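Local coordinates for protein galactose mutarotase related enzyme (Lactobacillus acidophilus, PDB 3DCD) that probably binds carbohydrate and may act as a sugar isomerase of the aldose 1-epimerase (galactose mutarotase) family, at residues 18-23 and 43-48; 48-53 and 74-79. All coordinates share one frame; numbering follows the deposited sequence.

Contact 1: residues 18-23 and 43-48; sequences GAEIQS and GRHAPV
Glu20 has CG anti to its backbone N (chi1 -178°) and a chain that stays extended beyond CG, which carries its carboxylate across to the irregular backbone at His45 and Ala46. OE2 is gripped there by two successive amides: Ala46 N donates to Glu20 OE2 at 2.9 Å along an almost straight N-H line, from the anti side and tilted 30° out of the carboxylate plane, while His45 N reaches Glu20 OE2 at 2.8 Å along a more bent line from above the plane. Both amides approach from the same face. The other oxygen is held from its own strand. Gln22, bent at chi2 (-59°), folds its amide back, and NE2 donates to both Glu20 O and Glu20 OE1, the latter at 3.1 Å. The carboxylate is thus fixed in rotation at both oxygens, and the N-H groups of His45, Ala46 and Gln22 would probably help to stabilise its negative charge. Ile21 and Gln22 lie on strand 20-26, an outermost strand of the three-stranded antiparallel sheet 2-6, 10-15, 20-26; Ala19 and Glu20 form a G1 beta bulge opposite Ser15, and a classic bulge at Gln22 and Ser23 faces Val13. The His45 ring, from the facing loop, lies with one face against Gln22 CA, a CH-pi contact 4.1 Å from CA to the ring centroid. Ile21 O sits 3.2 Å from His45 CB and is buried without a hydrogen-bond partner. Ile21 CB meets Ala46 CB at 4.3 Å, and Val48 CG2 approaches Gly18 O. Waters bridge Gly18 O to Val48 N and Ile21 N to Ala46 O. A third accepts from Arg44 NH1 and donates weakly to Glu20 OE2; the same guanidinium binds Asn78 through NH2.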
loop_
_atom_site.group_PDB
_atom_site.type_symbol
_atom_site.label_atom_id
_atom_site.label_comp_id
_atom_site.label_asym_id
_atom_site.label_seq_id
_atom_site.Cartn_x
_atom_site.Cartn_y
_atom_site.Cartn_z
ATOM N N GLY A 18 8.956 -8.510 -6.083
ATOM C CA GLY A 18 8.288 -7.340 -5.511
ATOM C C GLY A 18 8.000 -7.430 -4.021
ATOM O O GLY A 18 7.240 -6.614 -3.498
ATOM N N ALA A 19 8.591 -8.417 -3.335
ATOM C CA ALA A 19 8.359 -8.641 -1.888
ATOM C C ALA A 19 6.862 -8.568 -1.586
ATOM O O ALA A 19 6.434 -7.883 -0.656
ATOM C CB ALA A 19 9.174 -7.622 -1.020
ATOM N N GLU A 20 6.066 -9.266 -2.407
ATOM C CA GLU A 20 4.614 -9.067 -2.444
ATOM C C GLU A 20 3.876 -10.202 -1.761
ATOM O O GLU A 20 4.097 -11.378 -2.074
ATOM C CB GLU A 20 4.116 -8.962 -3.895
ATOM C CG GLU A 20 2.627 -8.717 -3.995
ATOM C CD GLU A 20 2.064 -8.910 -5.412
ATOM O OE1 GLU A 20 2.493 -9.847 -6.141
ATOM O OE2 GLU A 20 1.163 -8.133 -5.777
ATOM N N ILE A 21 2.981 -9.845 -0.840
ATOM C CA ILE A 21 2.102 -10.834 -0.202
ATOM C C ILE A 21 1.254 -11.482 -1.299
ATOM O O ILE A 21 0.668 -10.772 -2.114
ATOM C CB ILE A 21 1.188 -10.167 0.826
ATOM C CG1 ILE A 21 2.006 -9.697 2.038
ATOM C CG2 ILE A 21 0.055 -11.117 1.263
ATOM C CD1 ILE A 21 1.162 -8.769 2.955
ATOM N N GLN A 22 1.236 -12.815 -1.332
ATOM C CA GLN A 22 0.412 -13.583 -2.279
ATOM C C GLN A 22 -0.885 -14.054 -1.648
ATOM O O GLN A 22 -1.898 -14.211 -2.335
ATOM C CB GLN A 22 1.172 -14.832 -2.779
ATOM C CG GLN A 22 2.517 -14.552 -3.400
ATOM C CD GLN A 22 2.385 -13.631 -4.577
ATOM O OE1 GLN A 22 1.908 -14.036 -5.627
ATOM N NE2 GLN A 22 2.771 -12.383 -4.404
ATOM N N SER A 23 -0.835 -14.317 -0.342
ATOM C CA SER A 23 -1.930 -14.992 0.350
ATOM C C SER A 23 -1.863 -14.748 1.846
ATOM O O SER A 23 -0.786 -14.781 2.420
ATOM C CB SER A 23 -1.842 -16.505 0.070
ATOM O OG SER A 23 -2.745 -17.252 0.873
ATOM N N GLY A 43 -4.150 -7.431 -12.087
ATOM C CA GLY A 43 -3.295 -8.609 -12.005
ATOM C C GLY A 43 -2.167 -8.507 -11.001
ATOM O O GLY A 43 -1.062 -9.026 -11.248
ATOM N N ARG A 44 -2.428 -7.832 -9.878
ATOM C CA ARG A 44 -1.477 -7.795 -8.757
ATOM C C ARG A 44 -2.225 -8.145 -7.482
ATOM O O ARG A 44 -3.447 -8.086 -7.470
ATOM C CB ARG A 44 -0.794 -6.412 -8.655
ATOM C CG ARG A 44 0.079 -6.110 -9.883
ATOM C CD ARG A 44 0.928 -4.842 -9.745
ATOM N NE ARG A 44 1.722 -4.606 -10.965
ATOM C CZ ARG A 44 2.870 -5.211 -11.269
ATOM N NH1 ARG A 44 3.410 -6.109 -10.448
ATOM N NH2 ARG A 44 3.484 -4.914 -12.416
ATOM N N HIS A 45 -1.504 -8.549 -6.431
ATOM C CA HIS A 45 -2.126 -8.816 -5.129
ATOM C C HIS A 45 -2.043 -7.638 -4.159
ATOM O O HIS A 45 -3.050 -7.257 -3.524
ATOM C CB HIS A 45 -1.421 -9.965 -4.410
ATOM C CG HIS A 45 -1.523 -11.290 -5.092
ATOM N ND1 HIS A 45 -0.600 -11.719 -6.022
ATOM C CD2 HIS A 45 -2.402 -12.307 -4.936
ATOM C CE1 HIS A 45 -0.917 -12.936 -6.429
ATOM N NE2 HIS A 45 -1.980 -13.331 -5.758
ATOM N N ALA A 46 -0.825 -7.129 -3.986
ATOM C CA ALA A 46 -0.505 -6.232 -2.873
ATOM C C ALA A 46 0.886 -5.595 -3.111
ATOM O O ALA A 46 1.836 -5.849 -2.337
ATOM C CB ALA A 46 -0.553 -7.045 -1.529
ATOM N N PRO A 47 1.023 -4.788 -4.196
ATOM C CA PRO A 47 2.346 -4.308 -4.560
ATOM C C PRO A 47 2.967 -3.403 -3.519
ATOM O O PRO A 47 2.269 -2.792 -2.692
ATOM C CB PRO A 47 2.121 -3.512 -5.865
ATOM C CG PRO A 47 0.688 -3.132 -5.844
ATOM C CD PRO A 47 -0.005 -4.307 -5.143
ATOM N N VAL A 48 4.284 -3.364 -3.565
ATOM C CA VAL A 48 5.077 -2.426 -2.782
ATOM C C VAL A 48 5.373 -1.263 -3.725
ATOM O O VAL A 48 5.747 -1.478 -4.896
ATOM C CB VAL A 48 6.351 -3.127 -2.259
ATOM C CG1 VAL A 48 7.341 -2.100 -1.622
ATOM C CG2 VAL A 48 5.970 -4.239 -1.251
HETATM O O HOH W 1 5.411 -5.607 -5.071
HETATM O O HOH W 2 2.768 -6.765 -7.605
HETATM O O HOH W 3 2.619 -7.048 -0.079
#

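Contact 2: residues 48-53 and 74-79; sequences VLFPIV and GFARNA
A loop-to-loop contact in the beta-sandwich fold of the galactose mutarotase family, polar along the backbone and apolar at its flank, joins Phe50, Pro51 and Ile52, just past the short strand 48-49, to Gly74, Phe75 and the 3-10 turn at 76-78. Its hub is the carbonyl of Phe50. Ala76 N donates to Phe50 O at 3.0 Å, nearly along the C=O axis, and Phe75 N adds a weak, bent bond to the same oxygen. Gly74, with positive phi, brings its CA to 3.5 Å from Phe50 O. Across the cis peptide that joins Phe50 to Pro51, Pro51 CB sits over the centre of the Phe50 ring, while Pro51 CD lies over a face of the Phe75 ring, offset toward the rim, in a CH-pi contact 3.7 Å from the centroid. Phe75 CG sits between its backbone N and carbonyl carbon (chi1 54°), which swings the ring back beside Phe50. The two side chains run side by side, ring planes almost perpendicular, and meet at Phe50 CE1 and Phe75 CE1, 4.1 Å apart. Ala76 CB packs against Phe50 CB at 3.9 Å, near the edge of the Phe50 ring. Ile52 CG1 comes within 3.4 Å of Gly74 N. A water links Val48 O, to which it donates, and Arg77 N, from which it accepts, with Arg77 NH1 a weak third partner; NH1 also bonds Gln72 O. Strand 109-118 backs the aromatic flank, Phe111 stacking on the Phe50 ring and Phe109 meeting it edge-to-face, while Leu49 and Pro51 hydrogen-bond through their backbones to strand 136-147.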
loop_
_atom_site.group_PDB
_atom_site.type_symbol
_atom_site.label_atom_id
_atom_site.label_comp_id
_atom_site.label_asym_id
_atom_site.label_seq_id
_atom_site.Cartn_x
_atom_site.Cartn_y
_atom_site.Cartn_z
ATOM N N VAL A 48 4.284 -3.364 -3.565
ATOM C CA VAL A 48 5.077 -2.426 -2.782
ATOM C C VAL A 48 5.373 -1.263 -3.725
ATOM O O VAL A 48 5.747 -1.478 -4.896
ATOM C CB VAL A 48 6.351 -3.127 -2.259
ATOM C CG1 VAL A 48 7.341 -2.100 -1.622
ATOM C CG2 VAL A 48 5.970 -4.239 -1.251
ATOM N N LEU A 49 5.169 -0.037 -3.232
ATOM C CA LEU A 49 5.340 1.175 -4.050
ATOM C C LEU A 49 6.627 1.899 -3.619
ATOM O O LEU A 49 6.740 2.337 -2.481
ATOM C CB LEU A 49 4.116 2.098 -3.912
ATOM C CG LEU A 49 2.732 1.432 -3.748
ATOM C CD1 LEU A 49 1.641 2.448 -3.443
ATOM C CD2 LEU A 49 2.376 0.571 -5.003
ATOM N N PHE A 50 7.584 1.984 -4.536
ATOM C CA PHE A 50 8.919 2.538 -4.283
ATOM C C PHE A 50 9.681 2.596 -5.608
ATOM O O PHE A 50 9.631 1.633 -6.389
ATOM C CB PHE A 50 9.686 1.662 -3.282
ATOM C CG PHE A 50 11.130 2.060 -3.089
ATOM C CD1 PHE A 50 12.129 1.520 -3.890
ATOM C CD2 PHE A 50 11.494 2.966 -2.089
ATOM C CE1 PHE A 50 13.476 1.873 -3.713
ATOM C CE2 PHE A 50 12.837 3.317 -1.908
ATOM C CZ PHE A 50 13.822 2.776 -2.720
ATOM N N PRO A 51 10.447 3.686 -5.849
ATOM C CA PRO A 51 10.742 4.870 -5.034
ATOM C C PRO A 51 9.839 6.070 -5.253
ATOM O O PRO A 51 10.221 7.195 -4.875
ATOM C CB PRO A 51 12.166 5.210 -5.459
ATOM C CG PRO A 51 12.142 4.925 -6.934
ATOM C CD PRO A 51 11.247 3.696 -7.086
ATOM N N ILE A 52 8.677 5.842 -5.868
ATOM C CA ILE A 52 7.592 6.834 -5.884
ATOM C C ILE A 52 6.285 6.131 -5.585
ATOM O O ILE A 52 6.166 4.922 -5.791
ATOM C CB ILE A 52 7.460 7.589 -7.244
ATOM C CG1 ILE A 52 7.159 6.625 -8.411
ATOM C CG2 ILE A 52 8.705 8.463 -7.515
ATOM C CD1 ILE A 52 6.909 7.339 -9.743
ATOM N N VAL A 53 5.322 6.901 -5.075
ATOM C CA VAL A 53 3.950 6.464 -4.914
ATOM C C VAL A 53 3.156 7.224 -5.969
ATOM O O VAL A 53 3.321 8.433 -6.111
ATOM C CB VAL A 53 3.403 6.838 -3.515
ATOM C CG1 VAL A 53 1.899 6.614 -3.470
ATOM C CG2 VAL A 53 4.102 6.044 -2.433
ATOM N N GLY A 74 6.722 3.345 -9.192
ATOM C CA GLY A 74 8.135 3.003 -9.256
ATOM C C GLY A 74 8.437 1.605 -9.741
ATOM O O GLY A 74 7.647 0.997 -10.483
ATOM N N PHE A 75 9.590 1.094 -9.325
ATOM C CA PHE A 75 10.073 -0.186 -9.860
ATOM C C PHE A 75 10.042 -1.363 -8.883
ATOM O O PHE A 75 10.257 -2.504 -9.306
ATOM C CB PHE A 75 11.488 -0.045 -10.467
ATOM C CG PHE A 75 12.511 0.556 -9.522
ATOM C CD1 PHE A 75 12.939 -0.143 -8.388
ATOM C CD2 PHE A 75 13.045 1.828 -9.768
ATOM C CE1 PHE A 75 13.874 0.404 -7.508
ATOM C CE2 PHE A 75 13.985 2.383 -8.895
ATOM C CZ PHE A 75 14.392 1.675 -7.758
ATOM N N ALA A 76 9.785 -1.117 -7.594
ATOM C CA ALA A 76 9.874 -2.208 -6.590
ATOM C C ALA A 76 9.047 -3.447 -6.960
ATOM O O ALA A 76 9.498 -4.582 -6.796
ATOM C CB ALA A 76 9.493 -1.713 -5.179
ATOM N N ARG A 77 7.843 -3.225 -7.469
ATOM C CA ARG A 77 6.909 -4.325 -7.688
ATOM C C ARG A 77 7.304 -5.260 -8.833
ATOM O O ARG A 77 6.778 -6.368 -8.939
ATOM C CB ARG A 77 5.486 -3.793 -7.873
ATOM C CG ARG A 77 5.217 -3.092 -9.171
ATOM C CD ARG A 77 3.818 -2.505 -9.075
ATOM N NE ARG A 77 3.347 -1.970 -10.340
ATOM C CZ ARG A 77 3.787 -0.840 -10.871
ATOM N NH1 ARG A 77 4.729 -0.133 -10.251
ATOM N NH2 ARG A 77 3.291 -0.426 -12.025
ATOM N N ASN A 78 8.243 -4.806 -9.664
ATOM C CA ASN A 78 8.769 -5.581 -10.788
ATOM C C ASN A 78 10.170 -6.107 -10.522
ATOM O O ASN A 78 10.778 -6.722 -11.389
ATOM C CB ASN A 78 8.777 -4.709 -12.049
ATOM C CG ASN A 78 7.385 -4.321 -12.486
ATOM O OD1 ASN A 78 6.456 -5.087 -12.315
ATOM N ND2 ASN A 78 7.237 -3.123 -13.063
ATOM N N ALA A 79 10.679 -5.870 -9.312
ATOM C CA ALA A 79 12.054 -6.237 -8.956
ATOM C C ALA A 79 12.080 -7.504 -8.142
ATOM O O ALA A 79 11.152 -7.777 -7.400
ATOM C CB ALA A 79 12.734 -5.101 -8.175
HETATM O O HOH W 4 6.464 -0.649 -7.337
#

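In the fold
From the N terminus, the chain leaves strand 20-26 and returns at 43-48, where contact 1 closes a loop. Contact 2 then closes a second loop, which runs from 48-53 through strands 60-63 and 66-69 to 74-79. The loops follow in series, neither nested nor crossed, and share Val48. Their centres lie about 11 Å apart, and the contacts touch: Gly18 N lies 2.7 Å from Ala79 O, probably hydrogen-bonded, and Pro47 of 43-48 packs on Arg77. Together they tie the small N-terminal three-stranded sheet to strand 48-49, which pairs with 136-147, and set both beside strand 109-118 of the nine-stranded sheet.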